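Local structure of tRNA (cytidine-2'-O-)-methyltransferase TrmJ (Sulfolobus acidocaldarius, 4CNG) at residues A[22-36]-A[49-63]. The protein catalyses the S-adenosyl-L-methionine-dependent 2'-O-methylation of cytidine 32 in tRNA, acting as a homodimer with specificity for cytidine. The protein carries 1 engineered substitution. Numbering follows the deposited sequence.
Sequences TIRLVIVEPEGAYNL and DEFYVVNPKADINEA. Engineered in segment 49-63: Ala58 (natural residue Cys).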
# COMPACT_ATOMS: atom_id res chain seq x y z
N THR A 22 2.07 -19.70 -8.01
CA THR A 22 2.42 -18.73 -9.03
C THR A 22 1.35 -17.67 -9.02
O THR A 22 0.17 -17.98 -8.94
CB THR A 22 2.45 -19.37 -10.42
OG1 THR A 22 3.46 -20.40 -10.46
CG2 THR A 22 2.74 -18.33 -11.49
N ILE A 23 1.76 -16.42 -9.03
CA ILE A 23 0.84 -15.31 -8.89
C ILE A 23 0.80 -14.46 -10.13
O ILE A 23 1.82 -13.98 -10.59
CB ILE A 23 1.21 -14.41 -7.68
CG1 ILE A 23 1.37 -15.22 -6.39
CG2 ILE A 23 0.19 -13.28 -7.56
CD1 ILE A 23 0.10 -15.87 -5.91
N ARG A 24 -0.41 -14.27 -10.64
CA ARG A 24 -0.68 -13.32 -11.71
C ARG A 24 -1.46 -12.14 -11.13
O ARG A 24 -2.53 -12.30 -10.57
CB ARG A 24 -1.49 -13.97 -12.83
CG ARG A 24 -1.78 -12.99 -13.95
CD ARG A 24 -2.69 -13.59 -15.01
NE ARG A 24 -2.05 -14.71 -15.67
CZ ARG A 24 -2.66 -15.52 -16.52
NH1 ARG A 24 -3.93 -15.34 -16.85
NH2 ARG A 24 -1.99 -16.57 -16.94
N LEU A 25 -0.91 -10.94 -11.27
CA LEU A 25 -1.56 -9.73 -10.90
C LEU A 25 -2.30 -9.19 -12.13
O LEU A 25 -1.69 -9.04 -13.17
CB LEU A 25 -0.54 -8.70 -10.41
CG LEU A 25 -1.07 -7.37 -9.97
CD1 LEU A 25 -1.98 -7.51 -8.79
CD2 LEU A 25 0.09 -6.45 -9.67
N VAL A 26 -3.59 -8.93 -11.97
CA VAL A 26 -4.44 -8.39 -13.04
C VAL A 26 -5.02 -7.07 -12.58
O VAL A 26 -5.72 -7.01 -11.59
CB VAL A 26 -5.59 -9.38 -13.41
CG1 VAL A 26 -6.49 -8.76 -14.46
CG2 VAL A 26 -5.05 -10.73 -13.81
N ILE A 27 -4.73 -6.01 -13.34
CA ILE A 27 -5.23 -4.69 -13.05
C ILE A 27 -6.20 -4.31 -14.17
O ILE A 27 -5.82 -4.25 -15.33
CB ILE A 27 -4.10 -3.65 -12.93
CG1 ILE A 27 -2.96 -4.12 -12.04
CG2 ILE A 27 -4.63 -2.32 -12.47
CD1 ILE A 27 -3.38 -4.40 -10.62
N VAL A 28 -7.44 -4.03 -13.81
CA VAL A 28 -8.50 -3.79 -14.80
C VAL A 28 -8.68 -2.30 -15.05
O VAL A 28 -9.08 -1.53 -14.18
CB VAL A 28 -9.81 -4.42 -14.35
CG1 VAL A 28 -10.92 -4.20 -15.39
CG2 VAL A 28 -9.64 -5.89 -14.09
N GLU A 29 -8.38 -1.89 -16.29
CA GLU A 29 -8.60 -0.53 -16.77
C GLU A 29 -8.07 0.56 -15.85
O GLU A 29 -8.78 1.51 -15.51
CB GLU A 29 -10.07 -0.32 -17.15
CG GLU A 29 -10.48 -1.21 -18.32
CD GLU A 29 -11.89 -0.96 -18.86
OE1 GLU A 29 -12.73 -0.42 -18.14
OE2 GLU A 29 -12.15 -1.35 -20.02
N PRO A 30 -6.80 0.47 -15.47
CA PRO A 30 -6.27 1.54 -14.59
C PRO A 30 -6.31 2.86 -15.28
O PRO A 30 -5.95 3.00 -16.46
CB PRO A 30 -4.86 1.08 -14.29
CG PRO A 30 -4.52 0.23 -15.48
CD PRO A 30 -5.79 -0.51 -15.84
N GLU A 31 -6.61 3.88 -14.48
CA GLU A 31 -6.82 5.23 -14.96
C GLU A 31 -5.61 6.14 -14.65
O GLU A 31 -5.32 7.05 -15.42
CB GLU A 31 -8.10 5.77 -14.30
CG GLU A 31 -9.35 4.97 -14.68
CD GLU A 31 -10.57 5.05 -13.75
OE1 GLU A 31 -10.50 5.64 -12.66
OE2 GLU A 31 -11.64 4.53 -14.15
N GLY A 32 -5.02 5.98 -13.48
CA GLY A 32 -3.94 6.86 -13.04
C GLY A 32 -2.57 6.36 -13.43
O GLY A 32 -2.19 5.24 -13.09
N ALA A 33 -1.76 7.20 -14.07
CA ALA A 33 -0.38 6.82 -14.40
C ALA A 33 0.46 6.58 -13.17
O ALA A 33 1.31 5.70 -13.15
CB ALA A 33 0.27 7.85 -15.29
N TYR A 34 0.21 7.32 -12.11
CA TYR A 34 0.94 7.10 -10.88
C TYR A 34 0.58 5.72 -10.33
O TYR A 34 1.47 4.95 -9.95
CB TYR A 34 0.62 8.20 -9.87
CG TYR A 34 -0.82 8.63 -9.89
CD1 TYR A 34 -1.76 7.97 -9.14
CD2 TYR A 34 -1.26 9.61 -10.77
CE1 TYR A 34 -3.10 8.25 -9.27
CE2 TYR A 34 -2.59 9.96 -10.84
CZ TYR A 34 -3.51 9.27 -10.09
OH TYR A 34 -4.84 9.61 -10.13
N ASN A 35 -0.70 5.35 -10.34
CA ASN A 35 -1.05 4.03 -9.83
C ASN A 35 -0.41 2.95 -10.66
O ASN A 35 0.10 1.99 -10.10
CB ASN A 35 -2.54 3.84 -9.79
CG ASN A 35 -3.18 4.49 -8.64
OD1 ASN A 35 -2.59 4.56 -7.57
ND2 ASN A 35 -4.40 4.92 -8.78
N LEU A 36 -0.46 3.06 -11.97
CA LEU A 36 0.13 2.01 -12.80
C LEU A 36 1.65 1.89 -12.53
O LEU A 36 2.16 0.78 -12.42
CB LEU A 36 -0.19 2.27 -14.27
CG LEU A 36 0.38 1.24 -15.26
CD1 LEU A 36 -0.09 -0.15 -14.91
CD2 LEU A 36 0.03 1.61 -16.67
N ASP A 49 4.94 -13.06 -10.41
CA ASP A 49 5.34 -13.86 -11.55
C ASP A 49 4.83 -13.32 -12.91
O ASP A 49 5.54 -13.38 -13.89
CB ASP A 49 4.85 -15.29 -11.35
CG ASP A 49 5.39 -15.89 -10.07
OD1 ASP A 49 6.59 -16.21 -10.06
OD2 ASP A 49 4.64 -16.02 -9.07
N GLU A 50 3.59 -12.86 -12.96
CA GLU A 50 2.92 -12.41 -14.19
C GLU A 50 2.12 -11.17 -13.86
O GLU A 50 1.58 -11.05 -12.76
CB GLU A 50 1.98 -13.52 -14.69
CG GLU A 50 2.70 -14.78 -15.11
CD GLU A 50 1.78 -15.86 -15.65
OE1 GLU A 50 0.55 -15.76 -15.53
OE2 GLU A 50 2.32 -16.90 -16.10
N PHE A 51 2.07 -10.24 -14.81
CA PHE A 51 1.49 -8.93 -14.61
C PHE A 51 0.73 -8.57 -15.88
O PHE A 51 1.33 -8.31 -16.91
CB PHE A 51 2.63 -7.92 -14.31
CG PHE A 51 2.21 -6.48 -14.19
CD1 PHE A 51 1.01 -6.10 -13.65
CD2 PHE A 51 3.11 -5.51 -14.54
CE1 PHE A 51 0.70 -4.77 -13.49
CE2 PHE A 51 2.81 -4.16 -14.40
CZ PHE A 51 1.58 -3.79 -13.90
N TYR A 52 -0.60 -8.53 -15.74
CA TYR A 52 -1.52 -8.22 -16.83
C TYR A 52 -2.29 -6.96 -16.52
O TYR A 52 -2.76 -6.77 -15.40
CB TYR A 52 -2.54 -9.38 -17.04
CG TYR A 52 -2.03 -10.54 -17.81
CD1 TYR A 52 -1.05 -11.35 -17.34
CD2 TYR A 52 -2.63 -10.88 -19.00
CE1 TYR A 52 -0.60 -12.45 -18.04
CE2 TYR A 52 -2.21 -11.98 -19.73
CZ TYR A 52 -1.22 -12.80 -19.21
OH TYR A 52 -0.78 -13.89 -19.92
N VAL A 53 -2.49 -6.14 -17.54
CA VAL A 53 -3.27 -4.95 -17.43
C VAL A 53 -4.30 -4.97 -18.57
O VAL A 53 -3.94 -5.15 -19.73
CB VAL A 53 -2.37 -3.71 -17.48
CG1 VAL A 53 -3.20 -2.46 -17.41
CG2 VAL A 53 -1.44 -3.71 -16.28
N VAL A 54 -5.56 -4.86 -18.20
CA VAL A 54 -6.67 -4.91 -19.14
C VAL A 54 -6.99 -3.48 -19.58
O VAL A 54 -7.33 -2.62 -18.77
CB VAL A 54 -7.88 -5.54 -18.48
CG1 VAL A 54 -9.03 -5.58 -19.48
CG2 VAL A 54 -7.60 -6.93 -17.96
N ASN A 55 -6.91 -3.22 -20.89
CA ASN A 55 -7.35 -1.96 -21.50
C ASN A 55 -6.95 -0.73 -20.66
O ASN A 55 -7.79 0.02 -20.19
CB ASN A 55 -8.87 -1.99 -21.71
CG ASN A 55 -9.38 -0.80 -22.48
OD1 ASN A 55 -8.64 -0.24 -23.30
ND2 ASN A 55 -10.60 -0.37 -22.18
N PRO A 56 -5.65 -0.50 -20.45
CA PRO A 56 -5.21 0.60 -19.61
C PRO A 56 -5.65 1.94 -20.20
O PRO A 56 -5.52 2.17 -21.40
CB PRO A 56 -3.70 0.45 -19.60
CG PRO A 56 -3.36 -0.28 -20.85
CD PRO A 56 -4.51 -1.24 -21.02
N LYS A 57 -6.11 2.82 -19.35
CA LYS A 57 -6.44 4.21 -19.70
C LYS A 57 -5.27 5.16 -19.40
O LYS A 57 -5.04 6.09 -20.14
CB LYS A 57 -7.73 4.67 -19.05
CG LYS A 57 -8.89 3.68 -19.18
CD LYS A 57 -9.13 3.23 -20.58
CE LYS A 57 -10.33 2.30 -20.67
NZ LYS A 57 -11.19 2.72 -19.58
N ALA A 58 -4.50 4.84 -18.37
CA ALA A 58 -3.32 5.60 -17.99
C ALA A 58 -2.34 5.64 -19.15
O ALA A 58 -2.10 4.62 -19.77
CB ALA A 58 -2.66 4.92 -16.78
N ASP A 59 -1.61 6.75 -19.27
CA ASP A 59 -0.51 6.93 -20.23
C ASP A 59 0.70 6.12 -19.74
O ASP A 59 1.30 6.42 -18.71
CB ASP A 59 -0.17 8.43 -20.30
CG ASP A 59 1.00 8.77 -21.21
OD1 ASP A 59 1.76 7.89 -21.64
OD2 ASP A 59 1.20 9.99 -21.43
N ILE A 60 1.06 5.06 -20.45
CA ILE A 60 2.11 4.15 -20.02
C ILE A 60 3.49 4.83 -19.96
O ILE A 60 4.32 4.48 -19.11
CB ILE A 60 2.13 2.90 -20.90
CG1 ILE A 60 0.86 2.11 -20.63
CG2 ILE A 60 3.34 2.04 -20.63
CD1 ILE A 60 0.57 1.08 -21.66
N ASN A 61 3.72 5.78 -20.86
CA ASN A 61 4.95 6.53 -20.87
C ASN A 61 5.09 7.31 -19.58
O ASN A 61 6.16 7.34 -18.98
CB ASN A 61 4.95 7.49 -22.06
CG ASN A 61 6.35 7.89 -22.49
OD1 ASN A 61 7.24 7.04 -22.61
ND2 ASN A 61 6.53 9.16 -22.82
N GLU A 62 4.01 7.92 -19.13
CA GLU A 62 4.01 8.66 -17.87
C GLU A 62 4.17 7.72 -16.68
O GLU A 62 4.84 8.05 -15.71
CB GLU A 62 2.71 9.47 -17.75
CG GLU A 62 2.67 10.44 -16.58
CD GLU A 62 3.74 11.52 -16.67
OE1 GLU A 62 4.15 11.87 -17.80
OE2 GLU A 62 4.15 12.04 -15.61
N ALA A 63 3.56 6.55 -16.75
CA ALA A 63 3.62 5.61 -15.66
C ALA A 63 5.04 5.14 -15.36
O ALA A 63 5.39 4.89 -14.23
CB ALA A 63 2.72 4.42 -15.97
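Arg24 leaves strand 22-28 with CG anti to the backbone N (chi1 -180°) and bends at chi3 (-64°), which brings its guanidinium beside Glu50 and over Tyr52 of strand 50-54. Glu50 OE1 accepts from two nitrogens, Arg24 NE at 2.8 Å and Arg24 NH2 at 3.0 Å. This is a side-on salt bridge to one oxygen, in the guanidinium plane. One guanidinium face lies on the Tyr52 ring in an off-centre cation-pi stack, with Arg24 CZ 4.5 Å from the ring centroid. An alanine in place of Arg24 would probably leave Glu50 OE1 without its charged mate and the Tyr52 ring less firmly held. Glu50 OE2 pairs with Lys125.

The strands and helix 33-45 form a beta-alpha-beta crossover in the parallel sheet of the methyltransferase domain. Val28 lies beside Gly131, a probable S-adenosyl-L-methionine-binding residue. The backbone ladder includes Tyr52 N to Leu25 O at 2.8 Å. On the other sheet face, Ile27 CG1 meets the Phe51 ring edge at CE1, and Leu36 CD1 packs near Phe51 CZ at 4.1 Å. Past the strands, Pro30 O accepts from Lys57 N and Ala58 N, from opposite faces of its carbonyl plane. Engineered Ala58 has its CB 3.6 Å from Gly32 C. Asn55 ND2 donates to Glu29 OE2 at 2.8 Å, while Glu29 OE1 pairs with Arg132.

Val26 and Val54 follow the charged cluster along its face. Glu50 and Tyr52 together probably fix the guanidinium's rotation and balance its charge.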